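Local coordinates for protein pullulanase (Bacillus acidopullulyticus, PDB 2WAN) that hydrolyses the alpha-1,6-glucosidic linkages of pullulan and probably those at the branch points of starch-derived polysaccharides, at residues I435-V440 and V773-G778; N682-L687 and I729-S734; T739-I744 and E781-K786. All coordinates share one frame; numbering follows the deposited sequence.

In the fold
Followed from the N terminus, the chain enters its catalytic barrel at strand 435-438, which must wait until 773-778 for the partner of contact 1. That contact thereby closes a loop of more than 300 residues, joining the first and eighth strands of the barrel. Nested inside this loop, contact 2 sets helix 681-688 against strand 728-730 and the chain that follows it, a neighbour of strand 773-777 in the sheet. Contact 3 opens after contact 2 has closed and crosses contact 1, because its first segment precedes 773-778 and its second follows. It ties the start of helix 740-747 to the loop after the eighth strand; E781 and R784 of that loop reach back to Y436 and Q777.

Contact 1: I435-V440 and V773-G778; sequences IYEAHV and VPFMQG
Backbone hydrogen bonds pair I435, Y436 and E437 with F775, M776 and Q777 in parallel register. I435 N gives to P774 O and I435 O receives M776 N (2.9 Å); E437 N then gives to M776 O. The I435 and E437 N-H groups point almost straight at their acceptors. The last bond, G778 N to E437 O at 2.7 Å, is bent to 132° at the hydrogen and arrives on a lone pair.

Aromatic contacts lie on the side of Y436 and M776. Y436 CG stands anti to the backbone N (chi1 -177°), and G778 CA lies over one face of the ring in a CH-pi contact, 3.6 Å from the ring centroid. M776 SD comes to the ring edge, 3.9 Å from Y436 CD2, a Met-aromatic contact. Y436 OH continues to E781 OE2, and an alanine here would probably leave that carboxylate without this mate and G778 without its aromatic cover.

Apolar contacts occupy the other face: I435 CG2 meets F775 CD1 at 3.7 Å, and F775 CZ lies 3.5 Å from E437 CB, while E437 OE1 is held by H735 N. This pairing of first and eighth strands is the closure of a (beta/alpha)8, or TIM, barrel.

Contact 2: N682-L687 and I729-S734; sequences NIRNGL and INYVTS
The hydroxyl of Y731 receives the hydrogen bond that links the two segments, from R684 NH1 at 3.1 Å. The setting is the (beta/alpha)8 barrel: helix 681-688 follows the sixth strand, 677-679, and lies against the chain as it leaves the seventh, 728-730.

R684 and Y731 run side by side and point the same way. The aliphatic part of the arginine covers one face of the phenol, with CG 4.3 Å from the ring centroid in a CH-pi contact; a bend at chi3 (68°) then swings NE off the extended path. The guanidinium ends nearly perpendicular to the ring (86°), and Y731 OH lies near its edge, tilted slightly from its plane. The other guanidinium branch of R684, NH2, gives to N685 OD1 at 2.9 Å from above the carbonyl plane, so two hydrogen bonds limit the group's rotation. A glycerol, probably from the crystallisation liquor, also lies close to the R684 side chain.

L687 and V732 form an apolar pair, CB to CG2 at 3.9 Å, their side chains crossing at about a right angle, and helix 753-769 packs on both residues. I683 CG2 rests against Y731 O and N730 OD1. F679 meets the Y731 ring edge-to-face.

The backbone of 731-732 is touched closely by the arginine too: R684 CB lies 3.4 Å from Y731 O, and R684 CG 3.3 Å from V732 O.

Contact 3: T739-I744 and E781-K786; sequences TLWDKI and EMLRTK
T739 and D742, at the start of helix 740-747, hold the loop 781-786 through three direct hydrogen bonds, and this polar cluster is the tight part of the contact. T739 OG1 lies between the backbone N and the carbonyl carbon (chi1 71°), where it gives to R784 O at 2.9 Å and, as the N-cap, takes a weak bond from D742 N. R784 O has a second partner, a water that also accepts from W741 N.

The D742 carboxylate grips the loop with both oxygens. OD1 receives T785 OG1 at 2.6 Å on its syn lone pair, the two side chains meeting at about a right angle. OD2 receives K786 N at 2.9 Å, also on the syn side though 25° out of the carboxylate plane, and takes G788 N as well. Lying in the first turn of the helix, the carboxylate is likely to be further stabilised by the helix N terminus.

Beside this cluster W741 offers a face of its indole to L783. The leucine CD1 stands over the six-membered ring, 3.7 Å from its centroid and only 6° off the normal, a CH-pi contact.

The solvent side is at T785, which is partly exposed although its hydroxyl is tightly held. The extended K786 chain makes only van der Waals contact with T739 CG2, its CG 3.8 Å from that methyl, on its way to S792 OG. Looser still, the R784 guanidinium, bonded to N800 O and Q777 OE1, comes no nearer than 4.2 Å (NH1) to T739 CG2.

Around the contact, helix 753-769 touches W741 and L783, while R806 of helix 805-809 packs on W741 and bonds to L783 O. The helix after the seventh strand, 728-730, is thus joined to the loop leaving the eighth, 773-777.

Contact 1: I435-V440 and V773-G778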
ATOM      1  N   ILE A 435     -12.221  10.086   9.316  1.00  8.75           N
ATOM      2  CA  ILE A 435     -12.041   9.976   7.873  1.00  8.77           C
ATOM      3  C   ILE A 435     -13.317   9.405   7.226  1.00  9.85           C
ATOM      4  O   ILE A 435     -13.845   8.395   7.668  1.00  8.68           O
ATOM      5  CB  ILE A 435     -10.795   9.112   7.544  1.00 11.08           C
ATOM      6  CG1 ILE A 435      -9.531   9.770   8.121  1.00  9.04           C
ATOM      7  CG2 ILE A 435     -10.641   8.950   6.032  1.00  9.22           C
ATOM      8  CD1 ILE A 435      -8.266   8.880   8.051  1.00 10.14           C
ATOM      9  N   TYR A 436     -13.779  10.051   6.160  1.00  9.41           N
ATOM     10  CA  TYR A 436     -15.028   9.697   5.488  1.00  8.71           C
ATOM     11  C   TYR A 436     -14.721   9.360   4.031  1.00  9.24           C
ATOM     12  O   TYR A 436     -14.378  10.245   3.243  1.00  9.33           O
ATOM     13  CB  TYR A 436     -15.959  10.907   5.590  1.00  7.18           C
ATOM     14  CG  TYR A 436     -17.370  10.793   5.039  1.00  7.52           C
ATOM     15  CD1 TYR A 436     -17.655  11.174   3.732  1.00  7.75           C
ATOM     16  CD2 TYR A 436     -18.427  10.392   5.860  1.00  9.10           C
ATOM     17  CE1 TYR A 436     -18.959  11.129   3.225  1.00 10.54           C
ATOM     18  CE2 TYR A 436     -19.745  10.340   5.372  1.00  9.39           C
ATOM     19  CZ  TYR A 436     -20.004  10.726   4.070  1.00 11.57           C
ATOM     20  OH  TYR A 436     -21.303  10.701   3.602  1.00 11.68           O
ATOM     21  N   GLU A 437     -14.818   8.078   3.678  1.00 10.45           N
ATOM     22  CA  GLU A 437     -14.484   7.627   2.311  1.00  9.10           C
ATOM     23  C   GLU A 437     -15.609   7.927   1.315  1.00 11.17           C
ATOM     24  O   GLU A 437     -16.769   7.586   1.559  1.00 10.69           O
ATOM     25  CB  GLU A 437     -14.178   6.125   2.291  1.00 12.94           C
ATOM     26  CG  GLU A 437     -13.673   5.613   0.919  1.00 10.24           C
ATOM     27  CD  GLU A 437     -13.407   4.095   0.935  1.00 13.97           C
ATOM     28  OE1 GLU A 437     -14.177   3.341   1.573  1.00 12.17           O
ATOM     29  OE2 GLU A 437     -12.447   3.658   0.288  1.00 14.31           O
ATOM     30  N   ALA A 438     -15.281   8.566   0.197  1.00  9.17           N
ATOM     31  CA  ALA A 438     -16.301   8.898  -0.809  1.00 10.13           C
ATOM     32  C   ALA A 438     -15.734   8.832  -2.226  1.00 10.68           C
ATOM     33  O   ALA A 438     -14.609   9.255  -2.468  1.00 12.41           O
ATOM     34  CB  ALA A 438     -16.878  10.311  -0.541  1.00 10.56           C
ATOM     35  N   HIS A 439     -16.534   8.300  -3.149  1.00 10.22           N
ATOM     36  CA  HIS A 439     -16.246   8.324  -4.591  1.00  8.45           C
ATOM     37  C   HIS A 439     -16.870   9.575  -5.209  1.00  9.24           C
ATOM     38  O   HIS A 439     -18.012   9.909  -4.889  1.00  9.39           O
ATOM     39  CB  HIS A 439     -16.854   7.046  -5.178  1.00 10.34           C
ATOM     40  CG  HIS A 439     -16.549   6.801  -6.624  1.00 11.16           C
ATOM     41  ND1 HIS A 439     -17.238   7.423  -7.652  1.00  9.38           N
ATOM     42  CD2 HIS A 439     -15.688   5.942  -7.212  1.00 11.62           C
ATOM     43  CE1 HIS A 439     -16.781   6.977  -8.810  1.00 13.84           C
ATOM     44  NE2 HIS A 439     -15.849   6.073  -8.572  1.00 11.72           N
ATOM     45  N   VAL A 440     -16.124  10.286  -6.064  1.00  7.67           N
ATOM     46  CA  VAL A 440     -16.634  11.557  -6.625  1.00  8.80           C
ATOM     47  C   VAL A 440     -17.962  11.394  -7.379  1.00  8.56           C
ATOM     48  O   VAL A 440     -18.848  12.271  -7.276  1.00 11.74           O
ATOM     49  CB  VAL A 440     -15.573  12.237  -7.533  1.00  8.78           C
ATOM     50  CG1 VAL A 440     -16.131  13.502  -8.187  1.00 12.37           C
ATOM     51  CG2 VAL A 440     -14.306  12.598  -6.698  1.00  9.90           C
ATOM     52  N   VAL A 773      -7.284   5.910  14.862  1.00  9.67           N
ATOM     53  CA  VAL A 773      -7.809   6.785  13.811  1.00  9.34           C
ATOM     54  C   VAL A 773      -9.126   6.251  13.256  1.00  8.10           C
ATOM     55  O   VAL A 773      -9.123   5.258  12.535  1.00 12.17           O
ATOM     56  CB  VAL A 773      -6.814   6.967  12.635  1.00  8.53           C
ATOM     57  CG1 VAL A 773      -7.356   8.040  11.662  1.00 11.68           C
ATOM     58  CG2 VAL A 773      -5.408   7.357  13.165  1.00 11.31           C
ATOM     59  N   PRO A 774     -10.254   6.904  13.580  1.00 10.19           N
ATOM     60  CA  PRO A 774     -11.514   6.339  13.082  1.00  8.89           C
ATOM     61  C   PRO A 774     -11.764   6.625  11.597  1.00 11.10           C
ATOM     62  O   PRO A 774     -11.586   7.761  11.141  1.00 10.90           O
ATOM     63  CB  PRO A 774     -12.569   7.045  13.937  1.00  8.46           C
ATOM     64  CG  PRO A 774     -11.929   8.370  14.283  1.00 11.44           C
ATOM     65  CD  PRO A 774     -10.481   8.013  14.521  1.00  9.44           C
ATOM     66  N   PHE A 775     -12.253   5.615  10.883  1.00  9.65           N
ATOM     67  CA  PHE A 775     -12.522   5.715   9.444  1.00 10.38           C
ATOM     68  C   PHE A 775     -13.901   5.134   9.233  1.00  9.76           C
ATOM     69  O   PHE A 775     -14.262   4.127   9.887  1.00 10.17           O
ATOM     70  CB  PHE A 775     -11.483   4.845   8.694  1.00 10.29           C
ATOM     71  CG  PHE A 775     -11.806   4.590   7.233  1.00 10.72           C
ATOM     72  CD1 PHE A 775     -11.170   5.317   6.222  1.00 10.62           C
ATOM     73  CD2 PHE A 775     -12.713   3.596   6.867  1.00  9.90           C
ATOM     74  CE1 PHE A 775     -11.434   5.049   4.870  1.00 11.88           C
ATOM     75  CE2 PHE A 775     -12.994   3.337   5.531  1.00  9.53           C
ATOM     76  CZ  PHE A 775     -12.364   4.080   4.528  1.00 10.39           C
ATOM     77  N   MET A 776     -14.667   5.742   8.329  1.00 10.48           N
ATOM     78  CA  MET A 776     -15.978   5.180   7.952  1.00 11.36           C
ATOM     79  C   MET A 776     -16.178   5.261   6.446  1.00 11.94           C
ATOM     80  O   MET A 776     -15.705   6.211   5.787  1.00  9.78           O
ATOM     81  CB  MET A 776     -17.118   5.906   8.684  1.00 13.85           C
ATOM     82  CG  MET A 776     -17.245   7.402   8.337  1.00 12.03           C
ATOM     83  SD  MET A 776     -18.591   8.270   9.155  1.00 11.63           S
ATOM     84  CE  MET A 776     -20.015   7.583   8.297  1.00 15.86           C
ATOM     85  N   GLN A 777     -16.879   4.263   5.904  1.00  9.97           N
ATOM     86  CA  GLN A 777     -17.314   4.330   4.515  1.00  9.50           C
ATOM     87  C   GLN A 777     -18.419   5.383   4.411  1.00 10.42           C
ATOM     88  O   GLN A 777     -19.423   5.314   5.112  1.00  9.59           O
ATOM     89  CB  GLN A 777     -17.875   2.984   4.043  1.00 10.18           C
ATOM     90  CG  GLN A 777     -18.216   3.019   2.533  1.00 10.48           C
ATOM     91  CD  GLN A 777     -18.828   1.748   1.963  1.00 13.21           C
ATOM     92  OE1 GLN A 777     -18.954   1.640   0.742  1.00 13.87           O
ATOM     93  NE2 GLN A 777     -19.235   0.797   2.821  1.00 12.25           N
ATOM     94  N   GLY A 778     -18.228   6.370   3.542  1.00  9.01           N
ATOM     95  CA  GLY A 778     -19.245   7.410   3.364  1.00  8.33           C
ATOM     96  C   GLY A 778     -20.604   6.802   3.039  1.00 10.04           C
ATOM     97  O   GLY A 778     -20.717   5.894   2.234  1.00  9.12           O
TER
HETATM   98  O   HOH W   1     -18.807   5.822   0.288  1.00 11.66           O

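Contact 2: N682-L687 and I729-S734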
ATOM      1  N   ASN A 682      -8.150  -6.538  12.088  1.00 13.43           N
ATOM      2  CA  ASN A 682      -8.449  -7.266  13.338  1.00 13.81           C
ATOM      3  C   ASN A 682      -9.699  -6.716  14.037  1.00 13.18           C
ATOM      4  O   ASN A 682     -10.604  -7.480  14.414  1.00 14.02           O
ATOM      5  CB  ASN A 682      -7.268  -7.262  14.314  1.00 13.47           C
ATOM      6  CG  ASN A 682      -6.074  -8.066  13.814  1.00 13.56           C
ATOM      7  OD1 ASN A 682      -6.172  -8.824  12.838  1.00 17.25           O
ATOM      8  ND2 ASN A 682      -4.941  -7.915  14.500  1.00 15.59           N
ATOM      9  N   ILE A 683      -9.756  -5.397  14.221  1.00 11.07           N
ATOM     10  CA  ILE A 683     -10.955  -4.812  14.842  1.00 11.67           C
ATOM     11  C   ILE A 683     -12.197  -4.966  13.915  1.00 13.38           C
ATOM     12  O   ILE A 683     -13.300  -5.222  14.395  1.00 13.70           O
ATOM     13  CB  ILE A 683     -10.713  -3.358  15.344  1.00  9.42           C
ATOM     14  CG1 ILE A 683     -11.760  -2.973  16.408  1.00  9.84           C
ATOM     15  CG2 ILE A 683     -10.642  -2.356  14.164  1.00 11.08           C
ATOM     16  CD1 ILE A 683     -11.672  -1.469  16.875  1.00 10.48           C
ATOM     17  N   ARG A 684     -11.998  -4.836  12.603  1.00 11.20           N
ATOM     18  CA  ARG A 684     -13.058  -5.019  11.608  1.00 11.06           C
ATOM     19  C   ARG A 684     -13.677  -6.414  11.730  1.00 12.01           C
ATOM     20  O   ARG A 684     -14.898  -6.562  11.863  1.00 12.36           O
ATOM     21  CB  ARG A 684     -12.490  -4.839  10.193  1.00 11.61           C
ATOM     22  CG  ARG A 684     -13.557  -4.795   9.095  1.00 15.54           C
ATOM     23  CD  ARG A 684     -12.974  -5.214   7.736  1.00 17.83           C
ATOM     24  NE  ARG A 684     -12.596  -6.642   7.709  1.00 16.12           N
ATOM     25  CZ  ARG A 684     -11.598  -7.165   6.992  1.00 21.20           C
ATOM     26  NH1 ARG A 684     -10.828  -6.416   6.206  1.00 22.03           N
ATOM     27  NH2 ARG A 684     -11.348  -8.456   7.080  1.00 17.43           N
ATOM     28  N   ASN A 685     -12.828  -7.434  11.711  1.00 12.24           N
ATOM     29  CA  ASN A 685     -13.328  -8.812  11.853  1.00 11.82           C
ATOM     30  C   ASN A 685     -13.968  -9.028  13.216  1.00 11.34           C
ATOM     31  O   ASN A 685     -14.979  -9.735  13.332  1.00 12.78           O
ATOM     32  CB  ASN A 685     -12.220  -9.839  11.628  1.00 12.41           C
ATOM     33  CG  ASN A 685     -11.832  -9.989  10.155  1.00 12.88           C
ATOM     34  OD1 ASN A 685     -12.640  -9.803   9.242  1.00 15.16           O
ATOM     35  ND2 ASN A 685     -10.594 -10.375   9.933  1.00 16.05           N
ATOM     36  N   GLY A 686     -13.396  -8.408  14.243  1.00 11.70           N
ATOM     37  CA  GLY A 686     -13.960  -8.493  15.587  1.00 12.61           C
ATOM     38  C   GLY A 686     -15.344  -7.881  15.701  1.00 12.87           C
ATOM     39  O   GLY A 686     -16.177  -8.376  16.467  1.00 13.02           O
ATOM     40  N   LEU A 687     -15.600  -6.807  14.940  1.00 11.24           N
ATOM     41  CA  LEU A 687     -16.883  -6.127  14.997  1.00 11.38           C
ATOM     42  C   LEU A 687     -18.030  -6.829  14.290  1.00 11.79           C
ATOM     43  O   LEU A 687     -19.149  -6.834  14.814  1.00 12.28           O
ATOM     44  CB  LEU A 687     -16.765  -4.665  14.510  1.00 10.74           C
ATOM     45  CG  LEU A 687     -16.073  -3.751  15.536  1.00  9.56           C
ATOM     46  CD1 LEU A 687     -15.596  -2.456  14.846  1.00 12.03           C
ATOM     47  CD2 LEU A 687     -17.027  -3.434  16.702  1.00 10.16           C
ATOM     48  N   ILE A 729      -5.743   2.438  11.698  1.00  9.80           N
ATOM     49  CA  ILE A 729      -6.980   2.982  11.118  1.00 10.69           C
ATOM     50  C   ILE A 729      -8.117   2.012  11.459  1.00 10.41           C
ATOM     51  O   ILE A 729      -8.233   0.933  10.868  1.00 10.95           O
ATOM     52  CB  ILE A 729      -6.871   3.174   9.587  1.00  9.32           C
ATOM     53  CG1 ILE A 729      -5.520   3.801   9.193  1.00 11.81           C
ATOM     54  CG2 ILE A 729      -8.099   4.005   9.043  1.00  9.25           C
ATOM     55  CD1 ILE A 729      -5.239   5.200   9.809  1.00 13.14           C
ATOM     56  N   ASN A 730      -8.952   2.413  12.418  1.00  9.11           N
ATOM     57  CA  ASN A 730     -10.020   1.553  12.915  1.00  9.98           C
ATOM     58  C   ASN A 730     -11.235   1.690  12.015  1.00 12.23           C
ATOM     59  O   ASN A 730     -11.619   2.803  11.648  1.00 11.02           O
ATOM     60  CB  ASN A 730     -10.399   1.970  14.343  1.00  9.60           C
ATOM     61  CG  ASN A 730      -9.265   1.765  15.324  1.00 11.90           C
ATOM     62  OD1 ASN A 730      -8.486   0.815  15.199  1.00 10.30           O
ATOM     63  ND2 ASN A 730      -9.169   2.644  16.314  1.00 10.40           N
ATOM     64  N   TYR A 731     -11.843   0.559  11.662  1.00 10.25           N
ATOM     65  CA  TYR A 731     -13.002   0.612  10.766  1.00 10.15           C
ATOM     66  C   TYR A 731     -13.778  -0.687  10.825  1.00 10.92           C
ATOM     67  O   TYR A 731     -13.273  -1.714  11.347  1.00 11.65           O
ATOM     68  CB  TYR A 731     -12.584   0.925   9.311  1.00  8.72           C
ATOM     69  CG  TYR A 731     -11.954  -0.237   8.553  1.00  6.69           C
ATOM     70  CD1 TYR A 731     -10.799  -0.874   9.016  1.00 12.76           C
ATOM     71  CD2 TYR A 731     -12.516  -0.695   7.358  1.00 13.76           C
ATOM     72  CE1 TYR A 731     -10.222  -1.953   8.293  1.00 12.51           C
ATOM     73  CE2 TYR A 731     -11.946  -1.761   6.637  1.00 15.74           C
ATOM     74  CZ  TYR A 731     -10.803  -2.380   7.114  1.00 13.72           C
ATOM     75  OH  TYR A 731     -10.248  -3.423   6.400  1.00 16.20           O
ATOM     76  N   VAL A 732     -14.996  -0.620  10.294  1.00 10.74           N
ATOM     77  CA  VAL A 732     -15.841  -1.802  10.141  1.00 10.38           C
ATOM     78  C   VAL A 732     -16.212  -2.065   8.668  1.00 11.32           C
ATOM     79  O   VAL A 732     -16.364  -3.228   8.284  1.00 11.30           O
ATOM     80  CB  VAL A 732     -17.073  -1.745  11.086  1.00  9.24           C
ATOM     81  CG1 VAL A 732     -18.002  -0.607  10.716  1.00 10.69           C
ATOM     82  CG2 VAL A 732     -17.848  -3.107  11.086  1.00 12.15           C
ATOM     83  N   THR A 733     -16.342  -1.019   7.847  1.00  9.14           N
ATOM     84  CA  THR A 733     -16.560  -1.228   6.406  1.00 10.98           C
ATOM     85  C   THR A 733     -15.783  -0.207   5.581  1.00 11.83           C
ATOM     86  O   THR A 733     -15.300   0.793   6.113  1.00 11.05           O
ATOM     87  CB  THR A 733     -18.053  -1.110   6.001  1.00 11.75           C
ATOM     88  OG1 THR A 733     -18.555   0.193   6.331  1.00 12.94           O
ATOM     89  CG2 THR A 733     -18.918  -2.181   6.722  1.00 11.37           C
ATOM     90  N   SER A 734     -15.714  -0.475   4.275  1.00 13.00           N
ATOM     91  CA  SER A 734     -15.061   0.390   3.294  1.00 12.43           C
ATOM     92  C   SER A 734     -15.721   0.129   1.936  1.00 12.85           C
ATOM     93  O   SER A 734     -16.683  -0.656   1.854  1.00 12.55           O
ATOM     94  CB  SER A 734     -13.562   0.050   3.220  1.00 14.17           C
ATOM     95  OG  SER A 734     -13.368  -1.233   2.619  1.00 14.61           O
TER

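Contact 3: T739-I744 and E781-K786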
ATOM      1  N   THR A 739     -21.625  -3.012   2.306  1.00 12.29           N
ATOM      2  CA  THR A 739     -21.947  -1.933   3.237  1.00 11.50           C
ATOM      3  C   THR A 739     -22.421  -2.611   4.531  1.00 11.82           C
ATOM      4  O   THR A 739     -22.848  -3.783   4.508  1.00 13.12           O
ATOM      5  CB  THR A 739     -23.049  -0.997   2.726  1.00 11.53           C
ATOM      6  OG1 THR A 739     -24.321  -1.667   2.747  1.00 11.25           O
ATOM      7  CG2 THR A 739     -22.738  -0.492   1.307  1.00 12.83           C
ATOM      8  N   LEU A 740     -22.331  -1.912   5.658  1.00 12.74           N
ATOM      9  CA  LEU A 740     -22.704  -2.541   6.916  1.00 12.58           C
ATOM     10  C   LEU A 740     -24.173  -2.930   6.932  1.00 11.00           C
ATOM     11  O   LEU A 740     -24.514  -3.987   7.459  1.00 12.88           O
ATOM     12  CB  LEU A 740     -22.337  -1.671   8.134  1.00 11.31           C
ATOM     13  CG  LEU A 740     -22.395  -2.414   9.482  1.00 11.25           C
ATOM     14  CD1 LEU A 740     -21.586  -3.719   9.436  1.00 11.09           C
ATOM     15  CD2 LEU A 740     -21.929  -1.527  10.663  1.00 10.65           C
ATOM     16  N   TRP A 741     -25.031  -2.111   6.327  1.00 11.36           N
ATOM     17  CA  TRP A 741     -26.473  -2.400   6.312  1.00 12.28           C
ATOM     18  C   TRP A 741     -26.717  -3.732   5.594  1.00 13.38           C
ATOM     19  O   TRP A 741     -27.467  -4.591   6.084  1.00 12.70           O
ATOM     20  CB  TRP A 741     -27.288  -1.241   5.675  1.00 12.13           C
ATOM     21  CG  TRP A 741     -28.786  -1.392   5.895  1.00 12.74           C
ATOM     22  CD1 TRP A 741     -29.753  -1.505   4.940  1.00 13.46           C
ATOM     23  CD2 TRP A 741     -29.459  -1.477   7.167  1.00 11.94           C
ATOM     24  NE1 TRP A 741     -31.005  -1.638   5.538  1.00 13.68           N
ATOM     25  CE2 TRP A 741     -30.844  -1.612   6.903  1.00 11.84           C
ATOM     26  CE3 TRP A 741     -29.021  -1.430   8.509  1.00 10.51           C
ATOM     27  CZ2 TRP A 741     -31.804  -1.727   7.931  1.00 14.38           C
ATOM     28  CZ3 TRP A 741     -29.967  -1.538   9.529  1.00 12.38           C
ATOM     29  CH2 TRP A 741     -31.354  -1.689   9.229  1.00 12.66           C
ATOM     30  N   ASP A 742     -26.048  -3.902   4.456  1.00 11.89           N
ATOM     31  CA  ASP A 742     -26.160  -5.129   3.655  1.00 12.88           C
ATOM     32  C   ASP A 742     -25.539  -6.319   4.385  1.00 14.48           C
ATOM     33  O   ASP A 742     -26.093  -7.426   4.364  1.00 14.60           O
ATOM     34  CB  ASP A 742     -25.480  -4.932   2.303  1.00 12.29           C
ATOM     35  CG  ASP A 742     -26.258  -4.007   1.377  1.00 10.95           C
ATOM     36  OD1 ASP A 742     -27.328  -3.498   1.763  1.00 12.64           O
ATOM     37  OD2 ASP A 742     -25.795  -3.799   0.248  1.00 13.10           O
ATOM     38  N   LYS A 743     -24.386  -6.086   5.008  1.00 11.05           N
ATOM     39  CA  LYS A 743     -23.680  -7.135   5.764  1.00 13.10           C
ATOM     40  C   LYS A 743     -24.543  -7.676   6.904  1.00 12.37           C
ATOM     41  O   LYS A 743     -24.619  -8.893   7.102  1.00 12.64           O
ATOM     42  CB  LYS A 743     -22.352  -6.593   6.318  1.00 11.26           C
ATOM     43  CG  LYS A 743     -21.738  -7.405   7.448  1.00 12.26           C
ATOM     44  CD  LYS A 743     -21.298  -8.808   7.010  1.00 14.18           C
ATOM     45  CE  LYS A 743     -21.183  -9.717   8.231  1.00 14.18           C
ATOM     46  NZ  LYS A 743     -20.749 -11.118   7.851  1.00 15.89           N
ATOM     47  N   ILE A 744     -25.184  -6.768   7.642  1.00 11.58           N
ATOM     48  CA  ILE A 744     -26.004  -7.164   8.785  1.00 12.79           C
ATOM     49  C   ILE A 744     -27.287  -7.881   8.308  1.00 12.62           C
ATOM     50  O   ILE A 744     -27.763  -8.804   8.972  1.00 14.15           O
ATOM     51  CB  ILE A 744     -26.303  -5.982   9.726  1.00 12.96           C
ATOM     52  CG1 ILE A 744     -25.005  -5.502  10.404  1.00 12.22           C
ATOM     53  CG2 ILE A 744     -27.377  -6.391  10.787  1.00 11.56           C
ATOM     54  CD1 ILE A 744     -25.181  -4.250  11.247  1.00 13.24           C
ATOM     55  N   GLU A 781     -23.825   6.356   7.501  1.00  9.54           N
ATOM     56  CA  GLU A 781     -24.668   7.176   8.389  1.00 10.65           C
ATOM     57  C   GLU A 781     -26.117   7.276   7.888  1.00 11.10           C
ATOM     58  O   GLU A 781     -26.982   7.727   8.625  1.00  9.89           O
ATOM     59  CB  GLU A 781     -24.053   8.576   8.565  1.00  9.94           C
ATOM     60  CG  GLU A 781     -24.174   9.481   7.327  1.00  8.33           C
ATOM     61  CD  GLU A 781     -23.177   9.204   6.188  1.00  9.56           C
ATOM     62  OE1 GLU A 781     -22.311   8.295   6.273  1.00 10.16           O
ATOM     63  OE2 GLU A 781     -23.256   9.958   5.199  1.00 11.24           O
ATOM     64  N   MET A 782     -26.369   6.853   6.643  1.00  7.94           N
ATOM     65  CA  MET A 782     -27.734   6.761   6.134  1.00 10.37           C
ATOM     66  C   MET A 782     -28.088   5.364   5.610  1.00 10.26           C
ATOM     67  O   MET A 782     -28.976   5.215   4.750  1.00 11.66           O
ATOM     68  CB  MET A 782     -27.984   7.841   5.069  1.00  9.06           C
ATOM     69  CG  MET A 782     -27.062   7.751   3.832  1.00 11.91           C
ATOM     70  SD  MET A 782     -27.458   9.104   2.692  1.00 13.23           S
ATOM     71  CE  MET A 782     -26.144   8.908   1.498  1.00 16.05           C
ATOM     72  N   LEU A 783     -27.380   4.353   6.127  1.00  8.50           N
ATOM     73  CA  LEU A 783     -27.618   2.931   5.818  1.00 10.11           C
ATOM     74  C   LEU A 783     -27.585   2.708   4.311  1.00 11.90           C
ATOM     75  O   LEU A 783     -28.460   2.053   3.739  1.00 12.80           O
ATOM     76  CB  LEU A 783     -28.929   2.421   6.448  1.00 10.61           C
ATOM     77  CG  LEU A 783     -29.159   2.742   7.946  1.00 10.16           C
ATOM     78  CD1 LEU A 783     -30.499   2.105   8.424  1.00  8.19           C
ATOM     79  CD2 LEU A 783     -27.980   2.263   8.853  1.00 10.90           C
ATOM     80  N   ARG A 784     -26.579   3.291   3.664  1.00 10.01           N
ATOM     81  CA  ARG A 784     -26.409   3.112   2.222  1.00 12.06           C
ATOM     82  C   ARG A 784     -26.397   1.622   1.882  1.00 12.65           C
ATOM     83  O   ARG A 784     -25.848   0.813   2.628  1.00 11.36           O
ATOM     84  CB  ARG A 784     -25.121   3.798   1.756  1.00 11.34           C
ATOM     85  CG  ARG A 784     -24.697   3.495   0.324  1.00 11.93           C
ATOM     86  CD  ARG A 784     -23.704   4.556  -0.113  1.00  9.72           C
ATOM     87  NE  ARG A 784     -22.942   4.226  -1.317  1.00 10.71           N
ATOM     88  CZ  ARG A 784     -21.787   3.571  -1.305  1.00 13.72           C
ATOM     89  NH1 ARG A 784     -21.297   3.129  -0.153  1.00 11.58           N
ATOM     90  NH2 ARG A 784     -21.123   3.360  -2.448  1.00 12.17           N
ATOM     91  N   THR A 785     -27.073   1.267   0.793  1.00 11.55           N
ATOM     92  CA  THR A 785     -27.207  -0.134   0.393  1.00 11.29           C
ATOM     93  C   THR A 785     -26.758  -0.317  -1.058  1.00 11.68           C
ATOM     94  O   THR A 785     -27.042   0.534  -1.915  1.00 13.94           O
ATOM     95  CB  THR A 785     -28.672  -0.653   0.589  1.00 10.85           C
ATOM     96  OG1 THR A 785     -28.771  -2.003   0.119  1.00 12.06           O
ATOM     97  CG2 THR A 785     -29.677   0.198  -0.157  1.00 14.46           C
ATOM     98  N   LYS A 786     -26.035  -1.410  -1.310  1.00 12.38           N
ATOM     99  CA  LYS A 786     -25.615  -1.806  -2.653  1.00 11.52           C
ATOM    100  C   LYS A 786     -26.444  -2.998  -3.122  1.00 13.13           C
ATOM    101  O   LYS A 786     -26.059  -3.709  -4.065  1.00 12.61           O
ATOM    102  CB  LYS A 786     -24.130  -2.188  -2.665  1.00 12.06           C
ATOM    103  CG  LYS A 786     -23.189  -0.985  -2.387  1.00 10.91           C
ATOM    104  CD  LYS A 786     -21.733  -1.378  -2.265  1.00 13.99           C
ATOM    105  CE  LYS A 786     -20.819  -0.127  -2.036  1.00 11.47           C
ATOM    106  NZ  LYS A 786     -19.382  -0.552  -2.027  1.00 12.02           N
TER
HETATM  107  O   HOH W   2     -24.753   0.706   5.129  1.00 10.22           O